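Side-chain contacts in envelope glycoprotein (Thogoto virus, PDB 5XEA), which probably attaches the virus to its host-cell receptor and later drives fusion of the viral envelope with the host membrane: residues S62-N67 with D126-F131; F231-H236 with Y245-D250; T319-I324 with R330-L335. All blocks are in the same frame, centred on the assembly; numbering follows the deposited sequence.

Interaction 1: S62-N67 with D126-F131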
loop_
_atom_site.group_PDB
_atom_site.type_symbol
_atom_site.label_atom_id
_atom_site.label_comp_id
_atom_site.label_asym_id
_atom_site.label_seq_id
_atom_site.Cartn_x
_atom_site.Cartn_y
_atom_site.Cartn_z
ATOM N N SER B 62 -13.281 -5.423 -60.143
ATOM C CA SER B 62 -13.817 -5.073 -58.832
ATOM C C SER B 62 -13.690 -6.194 -57.802
ATOM O O SER B 62 -13.917 -5.943 -56.615
ATOM C CB SER B 62 -15.289 -4.653 -58.953
ATOM O OG SER B 62 -16.109 -5.729 -59.394
ATOM N N ASN B 63 -13.345 -7.412 -58.208
ATOM C CA ASN B 63 -13.029 -8.454 -57.242
ATOM C C ASN B 63 -11.557 -8.486 -56.865
ATOM O O ASN B 63 -11.143 -9.405 -56.163
ATOM C CB ASN B 63 -13.416 -9.828 -57.782
ATOM C CG ASN B 63 -14.824 -9.868 -58.304
ATOM O OD1 ASN B 63 -15.046 -10.058 -59.505
ATOM N ND2 ASN B 63 -15.787 -9.694 -57.415
ATOM N N THR B 64 -10.738 -7.558 -57.351
ATOM C CA THR B 64 -9.349 -7.529 -56.900
ATOM C C THR B 64 -9.326 -7.008 -55.464
ATOM O O THR B 64 -9.986 -6.016 -55.144
ATOM C CB THR B 64 -8.483 -6.659 -57.818
ATOM O OG1 THR B 64 -8.329 -7.290 -59.106
ATOM C CG2 THR B 64 -7.098 -6.439 -57.203
ATOM N N GLY B 65 -8.630 -7.697 -54.587
ATOM C CA GLY B 65 -8.630 -7.299 -53.193
ATOM C C GLY B 65 -8.380 -8.495 -52.303
ATOM O O GLY B 65 -8.041 -9.568 -52.772
ATOM N N CYS B 66 -8.544 -8.286 -50.994
ATOM C CA CYS B 66 -8.250 -9.323 -50.007
ATOM C C CYS B 66 -9.347 -9.422 -48.963
ATOM O O CYS B 66 -9.941 -8.415 -48.555
ATOM C CB CYS B 66 -6.930 -9.076 -49.257
ATOM S SG CYS B 66 -5.413 -9.233 -50.224
ATOM N N ASN B 67 -9.584 -10.656 -48.518
ATOM C CA ASN B 67 -10.331 -10.953 -47.299
ATOM C C ASN B 67 -9.293 -11.455 -46.299
ATOM O O ASN B 67 -8.972 -12.645 -46.265
ATOM C CB ASN B 67 -11.413 -11.975 -47.536
ATOM C CG ASN B 67 -12.179 -12.300 -46.283
ATOM O OD1 ASN B 67 -12.221 -11.505 -45.345
ATOM N ND2 ASN B 67 -12.779 -13.481 -46.250
ATOM N N ASP B 126 -0.261 -10.448 -46.401
ATOM C CA ASP B 126 -1.404 -10.509 -47.322
ATOM C C ASP B 126 -0.966 -10.256 -48.767
ATOM O O ASP B 126 -1.586 -9.494 -49.512
ATOM C CB ASP B 126 -2.517 -9.549 -46.903
ATOM C CG ASP B 126 -2.065 -8.102 -46.824
ATOM O OD1 ASP B 126 -0.942 -7.777 -47.278
ATOM O OD2 ASP B 126 -2.861 -7.283 -46.308
ATOM N N ALA B 127 0.095 -10.938 -49.181
ATOM C CA ALA B 127 0.601 -10.795 -50.542
ATOM C C ALA B 127 -0.441 -11.233 -51.571
ATOM O O ALA B 127 -1.286 -12.099 -51.310
ATOM C CB ALA B 127 1.885 -11.604 -50.710
ATOM N N ASN B 128 -0.368 -10.619 -52.760
ATOM C CA ASN B 128 -1.330 -10.801 -53.846
ATOM C C ASN B 128 -0.620 -10.529 -55.167
ATOM O O ASN B 128 -1.110 -9.738 -55.970
ATOM C CB ASN B 128 -2.510 -9.832 -53.662
ATOM C CG ASN B 128 -3.731 -10.174 -54.521
ATOM O OD1 ASN B 128 -3.898 -11.301 -54.993
ATOM N ND2 ASN B 128 -4.620 -9.191 -54.681
ATOM N N TRP B 129 0.559 -11.122 -55.382
ATOM C CA TRP B 129 1.417 -10.683 -56.471
ATOM C C TRP B 129 1.256 -11.519 -57.741
ATOM O O TRP B 129 1.939 -11.237 -58.731
ATOM C CB TRP B 129 2.893 -10.670 -56.045
ATOM C CG TRP B 129 3.344 -11.882 -55.294
ATOM C CD1 TRP B 129 3.522 -11.984 -53.938
ATOM C CD2 TRP B 129 3.717 -13.152 -55.844
ATOM N NE1 TRP B 129 3.965 -13.244 -53.615
ATOM C CE2 TRP B 129 4.094 -13.980 -54.765
ATOM C CE3 TRP B 129 3.752 -13.675 -57.146
ATOM C CZ2 TRP B 129 4.498 -15.299 -54.941
ATOM C CZ3 TRP B 129 4.160 -14.988 -57.321
ATOM C CH2 TRP B 129 4.528 -15.783 -56.221
ATOM N N LYS B 130 0.379 -12.525 -57.722
ATOM C CA LYS B 130 0.203 -13.453 -58.836
ATOM C C LYS B 130 -1.007 -12.996 -59.646
ATOM O O LYS B 130 -2.150 -13.314 -59.313
ATOM C CB LYS B 130 0.039 -14.884 -58.335
ATOM C CG LYS B 130 0.100 -15.923 -59.459
ATOM C CD LYS B 130 1.512 -16.083 -59.975
ATOM C CE LYS B 130 1.556 -17.039 -61.174
ATOM N NZ LYS B 130 2.961 -17.277 -61.613
ATOM N N PHE B 131 -0.740 -12.250 -60.714
ATOM C CA PHE B 131 -1.806 -11.709 -61.545
ATOM C C PHE B 131 -2.699 -12.813 -62.093
ATOM O O PHE B 131 -2.215 -13.845 -62.559
ATOM C CB PHE B 131 -1.230 -10.901 -62.706
ATOM C CG PHE B 131 -2.286 -10.364 -63.632
ATOM C CD1 PHE B 131 -3.140 -9.361 -63.211
ATOM C CD2 PHE B 131 -2.434 -10.878 -64.933
ATOM C CE1 PHE B 131 -4.116 -8.865 -64.050
ATOM C CE2 PHE B 131 -3.415 -10.389 -65.781
ATOM C CZ PHE B 131 -4.256 -9.375 -65.347
#
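The sulfur of Cys66 and the amide end of Asn128 carry this loose contact, in which side-chain tips approach backbone carbonyls and no hydrogen bond crosses between 62-67 and 126-131. Cys66 SG lies 3.9 Å from Asp126 O and 4.4 Å from Asp126 CB, so the sulfur rests against the carbonyl and the root of the aspartate rather than against its carboxylate. Its first torsion sets SG anti to its own carbonyl carbon, beside the backbone N (chi1 -68°), where it also forms the disulfide with Cys54 of strand 40-56. The carboxylate of Asp126 is engaged outside the pair, OD1 accepting hydrogen bonds from Asn442 ND2 and Thr440 OG1.

Asn128 reaches in from the other end of the contact. Its CG lies opposite the backbone N (chi1 -165°), which extends the amide toward Gly65 and leaves ND2 3.9 Å from Gly65 O, too far for a hydrogen bond. The amide nitrogen instead donates to Tyr55 O, on the strand paired with Gly65, and this bond settles where the group sits. Thr64 adds a marginal touch, its CG2 4.5 Å from Asn128 ND2, while its hydroxyl OG1 is engaged by Gly57 and Gly58 of the turn.

The 62-67 segment leads out of the turn joining strands 40-56 and 65-72, and Thr64 packs on Leu59 of a neighbouring subunit at this far end of the trimer. Position and family are consistent with the paired fusion loops at the tip of class III viral fusion proteins. The chemistry is one of fixed groups meeting loosely: the disulfide sulfur of 62-67 lies against the backbone of 126-131, and from 126-131 comes an amide already committed to another carbonyl, so the placement of 126-131 probably owes more to bonds made outside the pair.

Interaction 2: F231-H236 with Y245-D250. With NAG (2-acetamido-2-deoxy-beta-D-glucopyranose), chain F.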
loop_
_atom_site.group_PDB
_atom_site.type_symbol
_atom_site.label_atom_id
_atom_site.label_comp_id
_atom_site.label_asym_id
_atom_site.label_seq_id
_atom_site.Cartn_x
_atom_site.Cartn_y
_atom_site.Cartn_z
ATOM N N PHE B 231 -8.863 -8.986 11.547
ATOM C CA PHE B 231 -10.065 -8.558 10.859
ATOM C C PHE B 231 -11.036 -7.992 11.869
ATOM O O PHE B 231 -10.994 -8.331 13.058
ATOM C CB PHE B 231 -10.693 -9.722 10.071
ATOM C CG PHE B 231 -10.689 -11.030 10.820
ATOM C CD1 PHE B 231 -11.687 -11.323 11.736
ATOM C CD2 PHE B 231 -9.677 -11.956 10.616
ATOM C CE1 PHE B 231 -11.671 -12.516 12.449
ATOM C CE2 PHE B 231 -9.662 -13.153 11.315
ATOM C CZ PHE B 231 -10.659 -13.429 12.236
ATOM N N GLU B 232 -11.898 -7.110 11.397
ATOM C CA GLU B 232 -13.027 -6.660 12.196
ATOM C C GLU B 232 -14.213 -7.561 11.892
ATOM O O GLU B 232 -14.594 -7.707 10.728
ATOM C CB GLU B 232 -13.362 -5.204 11.884
ATOM C CG GLU B 232 -14.614 -4.723 12.588
ATOM C CD GLU B 232 -15.084 -3.364 12.103
ATOM O OE1 GLU B 232 -14.346 -2.704 11.334
ATOM O OE2 GLU B 232 -16.203 -2.963 12.494
ATOM N N VAL B 233 -14.794 -8.170 12.918
ATOM C CA VAL B 233 -15.957 -9.024 12.706
ATOM C C VAL B 233 -17.194 -8.146 12.575
ATOM O O VAL B 233 -17.577 -7.439 13.512
ATOM C CB VAL B 233 -16.103 -10.054 13.832
ATOM C CG1 VAL B 233 -17.533 -10.596 13.890
ATOM C CG2 VAL B 233 -15.125 -11.189 13.592
ATOM N N THR B 234 -17.812 -8.175 11.400
ATOM C CA THR B 234 -18.963 -7.340 11.089
ATOM C C THR B 234 -20.281 -8.098 11.132
ATOM O O THR B 234 -21.343 -7.469 11.183
ATOM C CB THR B 234 -18.801 -6.732 9.696
ATOM O OG1 THR B 234 -18.594 -7.792 8.757
ATOM C CG2 THR B 234 -17.600 -5.802 9.664
ATOM N N SER B 235 -20.230 -9.423 11.071
ATOM C CA SER B 235 -21.404 -10.266 11.205
ATOM C C SER B 235 -20.943 -11.591 11.778
ATOM O O SER B 235 -19.744 -11.865 11.877
ATOM C CB SER B 235 -22.123 -10.471 9.869
ATOM O OG SER B 235 -21.447 -11.432 9.080
ATOM N N HIS B 236 -21.911 -12.424 12.166
ATOM C CA HIS B 236 -21.564 -13.716 12.749
ATOM C C HIS B 236 -20.995 -14.662 11.704
ATOM O O HIS B 236 -20.197 -15.545 12.034
ATOM C CB HIS B 236 -22.785 -14.340 13.425
ATOM C CG HIS B 236 -23.728 -15.019 12.478
ATOM N ND1 HIS B 236 -24.714 -14.341 11.795
ATOM C CD2 HIS B 236 -23.847 -16.320 12.118
ATOM C CE1 HIS B 236 -25.394 -15.194 11.047
ATOM N NE2 HIS B 236 -24.889 -16.401 11.228
ATOM N N TYR B 245 -15.453 -17.838 8.727
ATOM C CA TYR B 245 -15.789 -18.073 10.120
ATOM C C TYR B 245 -17.298 -18.089 10.283
ATOM O O TYR B 245 -18.030 -17.389 9.573
ATOM C CB TYR B 245 -15.184 -17.005 11.046
ATOM C CG TYR B 245 -13.680 -16.944 10.999
ATOM C CD1 TYR B 245 -12.907 -17.660 11.896
ATOM C CD2 TYR B 245 -13.029 -16.171 10.042
ATOM C CE1 TYR B 245 -11.526 -17.608 11.847
ATOM C CE2 TYR B 245 -11.648 -16.112 9.992
ATOM C CZ TYR B 245 -10.907 -16.831 10.894
ATOM O OH TYR B 245 -9.541 -16.778 10.843
ATOM N N ASN B 246 -17.757 -18.922 11.216
ATOM C CA ASN B 246 -19.143 -18.914 11.674
ATOM C C ASN B 246 -19.079 -18.826 13.198
ATOM O O ASN B 246 -18.776 -19.817 13.872
ATOM C CB ASN B 246 -19.905 -20.146 11.204
ATOM C CG ASN B 246 -21.371 -20.090 11.562
ATOM O OD1 ASN B 246 -21.982 -19.024 11.559
ATOM N ND2 ASN B 246 -21.945 -21.241 11.878
ATOM N N PHE B 247 -19.313 -17.625 13.722
ATOM C CA PHE B 247 -19.283 -17.362 15.153
ATOM C C PHE B 247 -20.648 -17.680 15.746
ATOM O O PHE B 247 -21.680 -17.301 15.178
ATOM C CB PHE B 247 -18.937 -15.897 15.435
ATOM C CG PHE B 247 -17.512 -15.533 15.142
ATOM C CD1 PHE B 247 -16.563 -15.528 16.150
ATOM C CD2 PHE B 247 -17.123 -15.175 13.862
ATOM C CE1 PHE B 247 -15.253 -15.187 15.888
ATOM C CE2 PHE B 247 -15.814 -14.830 13.596
ATOM C CZ PHE B 247 -14.875 -14.842 14.612
ATOM N N SER B 248 -20.650 -18.364 16.888
ATOM C CA SER B 248 -21.888 -18.533 17.642
ATOM C C SER B 248 -22.464 -17.166 17.969
ATOM O O SER B 248 -21.773 -16.313 18.539
ATOM C CB SER B 248 -21.629 -19.327 18.922
ATOM O OG SER B 248 -22.850 -19.690 19.540
ATOM N N LYS B 249 -23.720 -16.941 17.583
ATOM C CA LYS B 249 -24.273 -15.601 17.694
ATOM C C LYS B 249 -24.867 -15.318 19.066
ATOM O O LYS B 249 -25.032 -14.146 19.418
ATOM C CB LYS B 249 -25.317 -15.360 16.598
ATOM C CG LYS B 249 -26.691 -15.922 16.879
ATOM C CD LYS B 249 -27.674 -15.510 15.790
ATOM C CE LYS B 249 -28.981 -16.280 15.916
ATOM N NZ LYS B 249 -28.801 -17.744 15.674
ATOM N N ASP B 250 -25.176 -16.346 19.856
ATOM C CA ASP B 250 -25.548 -16.131 21.255
ATOM C C ASP B 250 -24.326 -15.976 22.151
ATOM O O ASP B 250 -24.304 -16.446 23.291
ATOM C CB ASP B 250 -26.451 -17.263 21.743
ATOM C CG ASP B 250 -25.808 -18.640 21.626
ATOM O OD1 ASP B 250 -24.563 -18.747 21.623
ATOM O OD2 ASP B 250 -26.565 -19.631 21.551
HETATM C C1 NAG F . -23.333 -21.315 12.247
HETATM C C2 NAG F . -24.123 -22.210 11.292
HETATM C C3 NAG F . -25.559 -22.367 11.777
HETATM C C4 NAG F . -25.589 -22.847 13.224
HETATM C C5 NAG F . -24.738 -21.927 14.096
HETATM C C6 NAG F . -24.603 -22.424 15.516
HETATM C C7 NAG F . -23.806 -22.429 8.869
HETATM C C8 NAG F . -23.858 -21.729 7.546
HETATM N N2 NAG F . -24.107 -21.684 9.937
HETATM O O3 NAG F . -26.212 -23.286 10.908
HETATM O O4 NAG F . -26.914 -22.834 13.742
HETATM O O5 NAG F . -23.410 -21.840 13.566
HETATM O O6 NAG F . -23.721 -23.537 15.589
HETATM O O7 NAG F . -23.499 -23.612 8.968
#
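Phe231 and Tyr245 meet ring to ring at an oblique inclination, their centroids 5.0 Å apart and their planes at 38°, neither stacked nor edge-to-face. Phe231 CZ approaches Tyr245 CE2 to 3.6 Å, and the phenol oxygen beyond it is held by Asp226. Val233 CG2 sits at the edge of the Phe231 ring, in its plane, and also reaches Phe247, 3.7 Å from CE2. The edge of the Phe247 ring in turn carries His236 O, near CD2 and in the ring plane.

That carbonyl has its main partner in the backbone. Phe247 N donates to His236 O over 2.8 Å in an almost straight bond (170° at the hydrogen), and Asn246 CA adds a CA-H...O contact to the same oxygen at 3.5 Å.

The two segments belong to one antiparallel sheet but not to adjacent strands: 229-233 is an outermost strand, whereas 243-247 lies near the other border, between 24-35 and 237-240. The contact implies that the sheet bends, since Phe231 of one outermost strand also meets the rings of Phe238 and His240 on the other, while Tyr245 and Phe247 both rest on Ile204 of strand 197-209.

Asn246 is glycosylated, ND2 bonded covalently to C1 of the N-acetylglucosamine at 1.4 Å. A chi1 of -175° swings its amide over beside the carbonyl carbon and alongside the His236 side chain; OD1 is buried by the contact without a polar partner. In one of its two conformers, His236 brings CD2 toward this oxygen from the edge of the imidazole.

Interaction 3: T319-I324 with R330-L335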
loop_
_atom_site.group_PDB
_atom_site.type_symbol
_atom_site.label_atom_id
_atom_site.label_comp_id
_atom_site.label_asym_id
_atom_site.label_seq_id
_atom_site.Cartn_x
_atom_site.Cartn_y
_atom_site.Cartn_z
ATOM N N THR B 319 7.663 8.740 51.905
ATOM C CA THR B 319 7.218 9.499 53.073
ATOM C C THR B 319 6.451 8.620 54.054
ATOM O O THR B 319 6.579 8.779 55.276
ATOM C CB THR B 319 6.346 10.675 52.636
ATOM O OG1 THR B 319 7.057 11.474 51.684
ATOM C CG2 THR B 319 5.980 11.539 53.841
ATOM N N VAL B 320 5.634 7.705 53.532
ATOM C CA VAL B 320 4.909 6.761 54.365
ATOM C C VAL B 320 5.871 5.831 55.087
ATOM O O VAL B 320 5.747 5.595 56.302
ATOM C CB VAL B 320 3.903 5.969 53.514
ATOM C CG1 VAL B 320 3.400 4.750 54.295
ATOM C CG2 VAL B 320 2.752 6.879 53.100
ATOM N N ILE B 321 6.825 5.265 54.349
ATOM C CA ILE B 321 7.779 4.343 54.959
ATOM C C ILE B 321 8.574 5.050 56.047
ATOM O O ILE B 321 8.815 4.495 57.126
ATOM C CB ILE B 321 8.696 3.734 53.886
ATOM C CG1 ILE B 321 7.923 2.675 53.097
ATOM C CG2 ILE B 321 9.951 3.137 54.506
ATOM C CD1 ILE B 321 8.534 2.367 51.723
ATOM N N SER B 322 8.972 6.295 55.781
ATOM C CA SER B 322 9.728 7.083 56.746
ATOM C C SER B 322 8.980 7.210 58.074
ATOM O O SER B 322 9.589 7.210 59.150
ATOM C CB SER B 322 10.002 8.455 56.132
ATOM O OG SER B 322 10.972 9.182 56.835
ATOM N N SER B 323 7.658 7.325 58.010
ATOM C CA SER B 323 6.850 7.466 59.204
ATOM C C SER B 323 6.686 6.131 59.928
ATOM O O SER B 323 6.754 6.084 61.161
ATOM C CB SER B 323 5.510 8.094 58.830
ATOM O OG SER B 323 4.517 7.746 59.758
ATOM N N ILE B 324 6.513 5.028 59.197
ATOM C CA ILE B 324 6.363 3.733 59.860
ATOM C C ILE B 324 7.697 3.248 60.400
ATOM O O ILE B 324 7.758 2.626 61.465
ATOM C CB ILE B 324 5.763 2.681 58.908
ATOM C CG1 ILE B 324 4.541 3.227 58.206
ATOM C CG2 ILE B 324 5.402 1.400 59.689
ATOM C CD1 ILE B 324 4.220 2.452 56.995
ATOM N N ARG B 330 12.779 -2.465 62.031
ATOM C CA ARG B 330 13.203 -3.565 61.168
ATOM C C ARG B 330 12.659 -3.446 59.745
ATOM O O ARG B 330 13.101 -4.192 58.867
ATOM C CB ARG B 330 12.785 -4.912 61.768
ATOM C CG ARG B 330 13.780 -5.469 62.791
ATOM C CD ARG B 330 13.229 -6.655 63.575
ATOM N NE ARG B 330 12.422 -6.225 64.714
ATOM C CZ ARG B 330 11.151 -6.565 64.914
ATOM N NH1 ARG B 330 10.516 -7.346 64.047
ATOM N NH2 ARG B 330 10.502 -6.104 65.978
ATOM N N LEU B 331 11.737 -2.510 59.510
ATOM C CA LEU B 331 11.052 -2.396 58.226
ATOM C C LEU B 331 12.031 -2.158 57.083
ATOM O O LEU B 331 11.972 -2.834 56.047
ATOM C CB LEU B 331 10.022 -1.262 58.289
ATOM C CG LEU B 331 9.316 -0.938 56.966
ATOM C CD1 LEU B 331 8.609 -2.156 56.430
ATOM C CD2 LEU B 331 8.324 0.191 57.137
ATOM N N ILE B 332 12.926 -1.184 57.235
ATOM C CA ILE B 332 13.813 -0.844 56.123
ATOM C C ILE B 332 14.703 -2.030 55.777
ATOM O O ILE B 332 14.857 -2.393 54.599
ATOM C CB ILE B 332 14.624 0.424 56.452
ATOM C CG1 ILE B 332 13.701 1.645 56.399
ATOM C CG2 ILE B 332 15.801 0.580 55.494
ATOM C CD1 ILE B 332 14.309 2.898 56.968
ATOM N N GLY B 333 15.252 -2.687 56.799
ATOM C CA GLY B 333 16.031 -3.893 56.562
ATOM C C GLY B 333 15.262 -4.937 55.773
ATOM O O GLY B 333 15.819 -5.608 54.897
ATOM N N ARG B 334 13.962 -5.067 56.046
ATOM C CA ARG B 334 13.133 -6.010 55.297
ATOM C C ARG B 334 12.890 -5.547 53.860
ATOM O O ARG B 334 12.749 -6.377 52.957
ATOM C CB ARG B 334 11.799 -6.223 56.010
ATOM C CG ARG B 334 11.815 -7.318 57.050
ATOM C CD ARG B 334 10.448 -7.975 57.162
ATOM N NE ARG B 334 9.403 -7.036 57.551
ATOM C CZ ARG B 334 8.124 -7.180 57.217
ATOM N NH1 ARG B 334 7.753 -8.220 56.472
ATOM N NH2 ARG B 334 7.227 -6.279 57.608
ATOM N N LEU B 335 12.824 -4.233 53.627
ATOM C CA LEU B 335 12.592 -3.738 52.271
ATOM C C LEU B 335 13.817 -3.949 51.388
ATOM O O LEU B 335 13.689 -4.260 50.199
ATOM C CB LEU B 335 12.200 -2.262 52.300
ATOM C CG LEU B 335 10.778 -1.984 52.786
ATOM C CD1 LEU B 335 10.541 -0.496 52.899
ATOM C CD2 LEU B 335 9.745 -2.641 51.878
#
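Leu335 N donates to Leu331 O over 2.9 Å, the short i to i+4 bond that sets both leucines on the same side of helix 331-335, facing helix 282-327. Across the gap the contact is wholly apolar, made by aliphatic carbons of Ile321 and Ile324 on one helix and Leu331, Ile332 and Leu335 on the other.

Ile321 and Leu335 reach toward each other tip to tip. Leu335 CD1 comes 3.7 Å from Ile321 CD1 and also lies 4.0 Å from Ile321 CG2, so one leucine methyl nestles against both branches of the isoleucine. The leucine's second torsion explains this reach: CD1 lies anti to CA (chi2 175°), which extends the chain toward Ile321. Ile332 adds a fainter touch, its CG1 4.5 Å from Ile321 CG2.

Nearer the turn the meeting is different. Leu331, with CG anti to N (chi1 174°), brings its CD2 in across the branch point of Ile324 rather than at its end, 4.0 Å from CB and 4.1 Å from CG2. The same methyl reaches back to Ile321 CG2, so it lies between residues about one helical turn apart.

The two short helical segments run at 133° to one another, their axes 10.9 Å apart at closest approach. Neighbouring subunits close over the group: Ile321 packs on Val320 and Leu331 on Thr319 of one, and Ser323 OG is hydrogen-bonded to Asp328 of the other. Such an arrangement is a helical hairpin, in which the chain reverses at the end of the long helix and a one-turn helix folds back obliquely against it, here where subunits meet, consistent with the central helices of class III fusion proteins such as gp64.

How the interactions relate
The three contacts are strung along an elongated trimer, in chain order, without touching. Interactions 1 and 3 lie toward its two ends, their centres 112 Å apart and on opposite sides of the chain's centre, and both touch the same neighbouring subunit. Interaction 2 lies between them, its centre 69 Å from that of interaction 1 and 54 Å from that of interaction 3; even its nearest atoms are about 44 Å from the helical hairpin. Strand 243-247 of interaction 2 is followed in the chain by helix 282-327, which spans much of that separation. The glycan belongs to interaction 2, whereas in interaction 3 the side chain of Leu335 stays about 10 Å from a bound N-acetylglucosamine.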